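ATP phosphoribosyltransferase regulatory subunit (Lactococcus lactis, PDB 1Z7M) serves as the regulatory partner required for the first step of histidine biosynthesis and may allow its feedback control by histidine. Local coordinates at residues B[174-186]-B[269-281]. Numbering follows the deposited sequence.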
loop_
_atom_site.group_PDB
_atom_site.type_symbol
_atom_site.label_atom_id
_atom_site.label_comp_id
_atom_site.label_asym_id
_atom_site.label_seq_id
_atom_site.Cartn_x
_atom_site.Cartn_y
_atom_site.Cartn_z
ATOM N N LYS B 174 -42.436 0.816 -15.533
ATOM C CA LYS B 174 -42.333 2.080 -16.266
ATOM C C LYS B 174 -40.897 2.552 -16.569
ATOM O O LYS B 174 -40.230 3.160 -15.723
ATOM C CB LYS B 174 -43.089 3.166 -15.502
ATOM C CG LYS B 174 -43.134 4.500 -16.218
ATOM C CD LYS B 174 -44.065 5.459 -15.507
ATOM C CE LYS B 174 -45.474 4.879 -15.449
ATOM N NZ LYS B 174 -46.417 5.743 -14.684
ATOM N N THR B 175 -40.437 2.282 -17.789
ATOM C CA THR B 175 -39.085 2.667 -18.197
ATOM C C THR B 175 -38.993 3.355 -19.551
ATOM O O THR B 175 -39.555 2.891 -20.543
ATOM C CB THR B 175 -38.119 1.449 -18.282
ATOM O OG1 THR B 175 -38.517 0.581 -19.355
ATOM C CG2 THR B 175 -38.106 0.675 -16.979
ATOM N N VAL B 176 -38.247 4.450 -19.594
ATOM C CA VAL B 176 -38.051 5.171 -20.836
ATOM C C VAL B 176 -36.624 4.994 -21.349
ATOM O O VAL B 176 -35.661 4.937 -20.580
ATOM C CB VAL B 176 -38.343 6.671 -20.666
ATOM C CG1 VAL B 176 -39.706 6.844 -20.033
ATOM C CG2 VAL B 176 -37.267 7.332 -19.830
ATOM N N PHE B 177 -36.511 4.901 -22.664
ATOM C CA PHE B 177 -35.232 4.735 -23.322
ATOM C C PHE B 177 -34.956 6.030 -24.103
ATOM O O PHE B 177 -35.843 6.529 -24.798
ATOM C CB PHE B 177 -35.326 3.543 -24.256
ATOM C CG PHE B 177 -34.029 3.130 -24.813
ATOM C CD1 PHE B 177 -33.243 2.204 -24.149
ATOM C CD2 PHE B 177 -33.583 3.659 -26.014
ATOM C CE1 PHE B 177 -32.023 1.803 -24.677
ATOM C CE2 PHE B 177 -32.366 3.271 -26.557
ATOM C CZ PHE B 177 -31.581 2.338 -25.887
ATOM N N GLU B 178 -33.746 6.575 -23.978
ATOM C CA GLU B 178 -33.371 7.831 -24.652
ATOM C C GLU B 178 -32.132 7.721 -25.520
ATOM O O GLU B 178 -31.101 7.232 -25.069
ATOM C CB GLU B 178 -33.099 8.938 -23.632
ATOM C CG GLU B 178 -34.299 9.411 -22.834
ATOM C CD GLU B 178 -33.902 10.351 -21.696
ATOM O OE1 GLU B 178 -34.805 10.841 -20.982
ATOM O OE2 GLU B 178 -32.687 10.595 -21.507
ATOM N N ILE B 179 -32.220 8.195 -26.758
ATOM C CA ILE B 179 -31.066 8.163 -27.641
ATOM C C ILE B 179 -30.617 9.568 -28.001
ATOM O O ILE B 179 -31.401 10.517 -27.970
ATOM C CB ILE B 179 -31.358 7.401 -28.924
ATOM C CG1 ILE B 179 -32.561 8.013 -29.636
ATOM C CG2 ILE B 179 -31.609 5.957 -28.603
ATOM C CD1 ILE B 179 -32.868 7.346 -30.958
ATOM N N GLY B 180 -29.345 9.695 -28.343
ATOM C CA GLY B 180 -28.815 10.997 -28.687
ATOM C C GLY B 180 -27.621 10.918 -29.616
ATOM O O GLY B 180 -27.246 9.832 -30.068
ATOM N N SER B 181 -27.024 12.074 -29.891
ATOM C CA SER B 181 -25.874 12.150 -30.778
ATOM C C SER B 181 -24.772 13.098 -30.302
ATOM O O SER B 181 -25.004 14.290 -30.115
ATOM C CB SER B 181 -26.340 12.578 -32.158
ATOM O OG SER B 181 -25.237 12.727 -33.029
ATOM N N ALA B 182 -23.571 12.555 -30.111
ATOM C CA ALA B 182 -22.440 13.351 -29.672
ATOM C C ALA B 182 -22.135 14.335 -30.784
ATOM O O ALA B 182 -21.749 15.474 -30.542
ATOM C CB ALA B 182 -21.238 12.459 -29.423
ATOM N N LYS B 183 -22.327 13.883 -32.014
ATOM C CA LYS B 183 -22.068 14.702 -33.188
ATOM C C LYS B 183 -22.988 15.925 -33.262
ATOM O O LYS B 183 -22.567 17.004 -33.673
ATOM C CB LYS B 183 -22.223 13.841 -34.437
ATOM C CG LYS B 183 -21.277 14.187 -35.573
ATOM C CD LYS B 183 -21.443 13.197 -36.731
ATOM C CE LYS B 183 -20.673 13.614 -37.994
ATOM N NZ LYS B 183 -21.123 14.934 -38.567
ATOM N N PHE B 184 -24.247 15.754 -32.878
ATOM C CA PHE B 184 -25.202 16.851 -32.878
ATOM C C PHE B 184 -24.825 17.736 -31.691
ATOM O O PHE B 184 -24.835 18.962 -31.796
ATOM C CB PHE B 184 -26.619 16.301 -32.715
ATOM C CG PHE B 184 -27.696 17.360 -32.585
ATOM C CD1 PHE B 184 -28.544 17.645 -33.655
ATOM C CD2 PHE B 184 -27.888 18.045 -31.383
ATOM C CE1 PHE B 184 -29.560 18.588 -33.527
ATOM C CE2 PHE B 184 -28.903 18.993 -31.248
ATOM C CZ PHE B 184 -29.737 19.263 -32.317
ATOM N N PHE B 185 -24.490 17.113 -30.560
ATOM C CA PHE B 185 -24.094 17.865 -29.377
ATOM C C PHE B 185 -22.921 18.742 -29.772
ATOM O O PHE B 185 -22.936 19.947 -29.548
ATOM C CB PHE B 185 -23.649 16.933 -28.249
ATOM C CG PHE B 185 -22.906 17.637 -27.137
ATOM C CD1 PHE B 185 -23.594 18.384 -26.184
ATOM C CD2 PHE B 185 -21.516 17.558 -27.052
ATOM C CE1 PHE B 185 -22.917 19.030 -25.173
ATOM C CE2 PHE B 185 -20.836 18.201 -26.045
ATOM C CZ PHE B 185 -21.535 18.939 -25.102
ATOM N N GLN B 186 -21.907 18.127 -30.371
ATOM C CA GLN B 186 -20.723 18.860 -30.778
ATOM C C GLN B 186 -21.044 19.976 -31.737
ATOM O O GLN B 186 -20.637 21.120 -31.523
ATOM C CB GLN B 186 -19.685 17.920 -31.382
ATOM C CG GLN B 186 -18.659 17.467 -30.357
ATOM C CD GLN B 186 -18.209 16.038 -30.575
ATOM O OE1 GLN B 186 -17.877 15.648 -31.707
ATOM N NE2 GLN B 186 -18.187 15.240 -29.490
ATOM N N ILE B 269 -40.486 -2.243 -31.194
ATOM C CA ILE B 269 -40.018 -2.917 -29.974
ATOM C C ILE B 269 -40.404 -2.122 -28.720
ATOM O O ILE B 269 -40.909 -2.678 -27.747
ATOM C CB ILE B 269 -38.470 -3.081 -29.962
ATOM C CG1 ILE B 269 -38.001 -3.884 -31.168
ATOM C CG2 ILE B 269 -38.032 -3.785 -28.697
ATOM C CD1 ILE B 269 -36.486 -4.069 -31.212
ATOM N N LYS B 270 -40.151 -0.817 -28.755
ATOM C CA LYS B 270 -40.458 0.079 -27.643
ATOM C C LYS B 270 -40.389 1.527 -28.111
ATOM O O LYS B 270 -39.555 1.879 -28.944
ATOM C CB LYS B 270 -39.455 -0.118 -26.513
ATOM C CG LYS B 270 -39.688 0.790 -25.320
ATOM C CD LYS B 270 -38.666 0.534 -24.224
ATOM C CE LYS B 270 -39.036 1.270 -22.956
ATOM N NZ LYS B 270 -40.341 0.795 -22.432
ATOM N N PRO B 271 -41.265 2.395 -27.582
ATOM C CA PRO B 271 -41.206 3.790 -28.024
ATOM C C PRO B 271 -39.902 4.445 -27.586
ATOM O O PRO B 271 -39.626 4.591 -26.390
ATOM C CB PRO B 271 -42.438 4.412 -27.364
ATOM C CG PRO B 271 -42.581 3.622 -26.095
ATOM C CD PRO B 271 -42.317 2.204 -26.566
ATOM N N ILE B 272 -39.089 4.820 -28.562
ATOM C CA ILE B 272 -37.814 5.460 -28.282
ATOM C C ILE B 272 -38.008 6.959 -28.086
ATOM O O ILE B 272 -38.941 7.558 -28.622
ATOM C CB ILE B 272 -36.812 5.236 -29.437
ATOM C CG1 ILE B 272 -36.642 3.742 -29.686
ATOM C CG2 ILE B 272 -35.482 5.876 -29.109
ATOM C CD1 ILE B 272 -36.324 2.964 -28.447
ATOM N N ILE B 273 -37.122 7.563 -27.313
ATOM C CA ILE B 273 -37.199 8.984 -27.064
ATOM C C ILE B 273 -35.907 9.656 -27.509
ATOM O O ILE B 273 -34.810 9.198 -27.203
ATOM C CB ILE B 273 -37.472 9.231 -25.595
ATOM C CG1 ILE B 273 -38.870 8.725 -25.275
ATOM C CG2 ILE B 273 -37.355 10.680 -25.278
ATOM C CD1 ILE B 273 -39.163 8.640 -23.802
ATOM N N ILE B 274 -36.043 10.734 -28.266
ATOM C CA ILE B 274 -34.874 11.436 -28.751
ATOM C C ILE B 274 -34.570 12.639 -27.871
ATOM O O ILE B 274 -35.429 13.501 -27.656
ATOM C CB ILE B 274 -35.070 11.875 -30.228
ATOM C CG1 ILE B 274 -35.317 10.638 -31.103
ATOM C CG2 ILE B 274 -33.843 12.649 -30.709
ATOM C CD1 ILE B 274 -35.521 10.907 -32.589
ATOM N N ASP B 275 -33.353 12.671 -27.332
ATOM C CA ASP B 275 -32.933 13.776 -26.484
ATOM C C ASP B 275 -31.784 14.509 -27.154
ATOM O O ASP B 275 -30.651 14.032 -27.177
ATOM C CB ASP B 275 -32.475 13.286 -25.113
ATOM C CG ASP B 275 -32.427 14.408 -24.088
ATOM O OD1 ASP B 275 -32.105 15.558 -24.475
ATOM O OD2 ASP B 275 -32.709 14.144 -22.896
ATOM N N LEU B 276 -32.078 15.672 -27.714
ATOM C CA LEU B 276 -31.048 16.450 -28.377
ATOM C C LEU B 276 -30.297 17.287 -27.350
ATOM O O LEU B 276 -29.390 18.038 -27.690
ATOM C CB LEU B 276 -31.682 17.351 -29.437
ATOM C CG LEU B 276 -32.333 16.631 -30.618
ATOM C CD1 LEU B 276 -33.052 17.628 -31.511
ATOM C CD2 LEU B 276 -31.265 15.889 -31.387
ATOM N N GLY B 277 -30.685 17.154 -26.087
ATOM C CA GLY B 277 -30.026 17.908 -25.040
ATOM C C GLY B 277 -29.141 17.020 -24.195
ATOM O O GLY B 277 -28.682 17.419 -23.131
ATOM N N MET B 278 -28.902 15.810 -24.675
ATOM C CA MET B 278 -28.074 14.844 -23.978
ATOM C C MET B 278 -26.603 15.215 -24.078
ATOM O O MET B 278 -26.104 15.453 -25.174
ATOM C CB MET B 278 -28.301 13.470 -24.592
ATOM C CG MET B 278 -27.516 12.361 -23.958
ATOM S SD MET B 278 -27.864 10.770 -24.720
ATOM C CE MET B 278 -29.405 10.353 -23.891
ATOM N N VAL B 279 -25.910 15.273 -22.941
ATOM C CA VAL B 279 -24.477 15.601 -22.919
ATOM C C VAL B 279 -23.672 14.296 -22.888
ATOM O O VAL B 279 -23.823 13.488 -21.973
ATOM C CB VAL B 279 -24.099 16.419 -21.671
ATOM C CG1 VAL B 279 -22.641 16.688 -21.682
ATOM C CG2 VAL B 279 -24.856 17.711 -21.624
ATOM N N PRO B 280 -22.795 14.083 -23.875
ATOM C CA PRO B 280 -21.968 12.870 -23.962
ATOM C C PRO B 280 -21.289 12.571 -22.633
ATOM O O PRO B 280 -20.601 13.430 -22.086
ATOM C CB PRO B 280 -20.940 13.217 -25.028
ATOM C CG PRO B 280 -21.563 14.297 -25.800
ATOM C CD PRO B 280 -22.323 15.109 -24.808
ATOM N N LYS B 281 -21.451 11.354 -22.124
ATOM C CA LYS B 281 -20.850 11.012 -20.841
ATOM C C LYS B 281 -19.351 11.246 -20.876
ATOM O O LYS B 281 -18.841 12.172 -20.243
ATOM C CB LYS B 281 -21.161 9.551 -20.459
ATOM C CG LYS B 281 -20.793 9.183 -19.009
ATOM C CD LYS B 281 -21.501 7.917 -18.531
ATOM C CE LYS B 281 -20.929 7.414 -17.200
ATOM N NZ LYS B 281 -20.982 8.408 -16.076
#
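At the border of the main sheet of this histidyl-tRNA synthetase-like fold, strand 175-181 pairs in parallel with the short strand 272-274, outermost in the sheet within this chain. Both backbone polar atoms of Ile-179 are used: its N donates to Ile-273 O (2.8 Å, 164° at the hydrogen), and its O accepts a nearly straight bond from Asp-275 N (3.0 Å). A weak bond from Ile-273 N to Phe-177 O precedes them.

On one face of the pair, Ile-179 CD1 packs on Ile-272 CG2 at 3.5 Å, the two side chains crossing at about a right angle. Ile-179 CG1 is set between its own N and carbonyl carbon (chi1 57°), and beyond it CD1 also approaches Ile-274 CG1. The other face carries Glu-178, whose OE2 lies 3.8 Å from Asp-275 OD2, the carboxylate planes 70° apart; a basic side chain of another protein's chain forms a salt bridge with that OE2, probably easing the repulsion.

Asp-275 OD1 accepts from Gly-277 N, an Asx turn. Leu-276 CD2 sits over the centre of the Phe-184 ring (3.7 Å), and Pro-280 CD over that of Phe-185 (3.4 Å), two CH-pi contacts on the helix begun by the N-cap Ser-181. This parallel pairing brings together the two chain ends flanking a largely helical insertion in a class II synthetase-type fold.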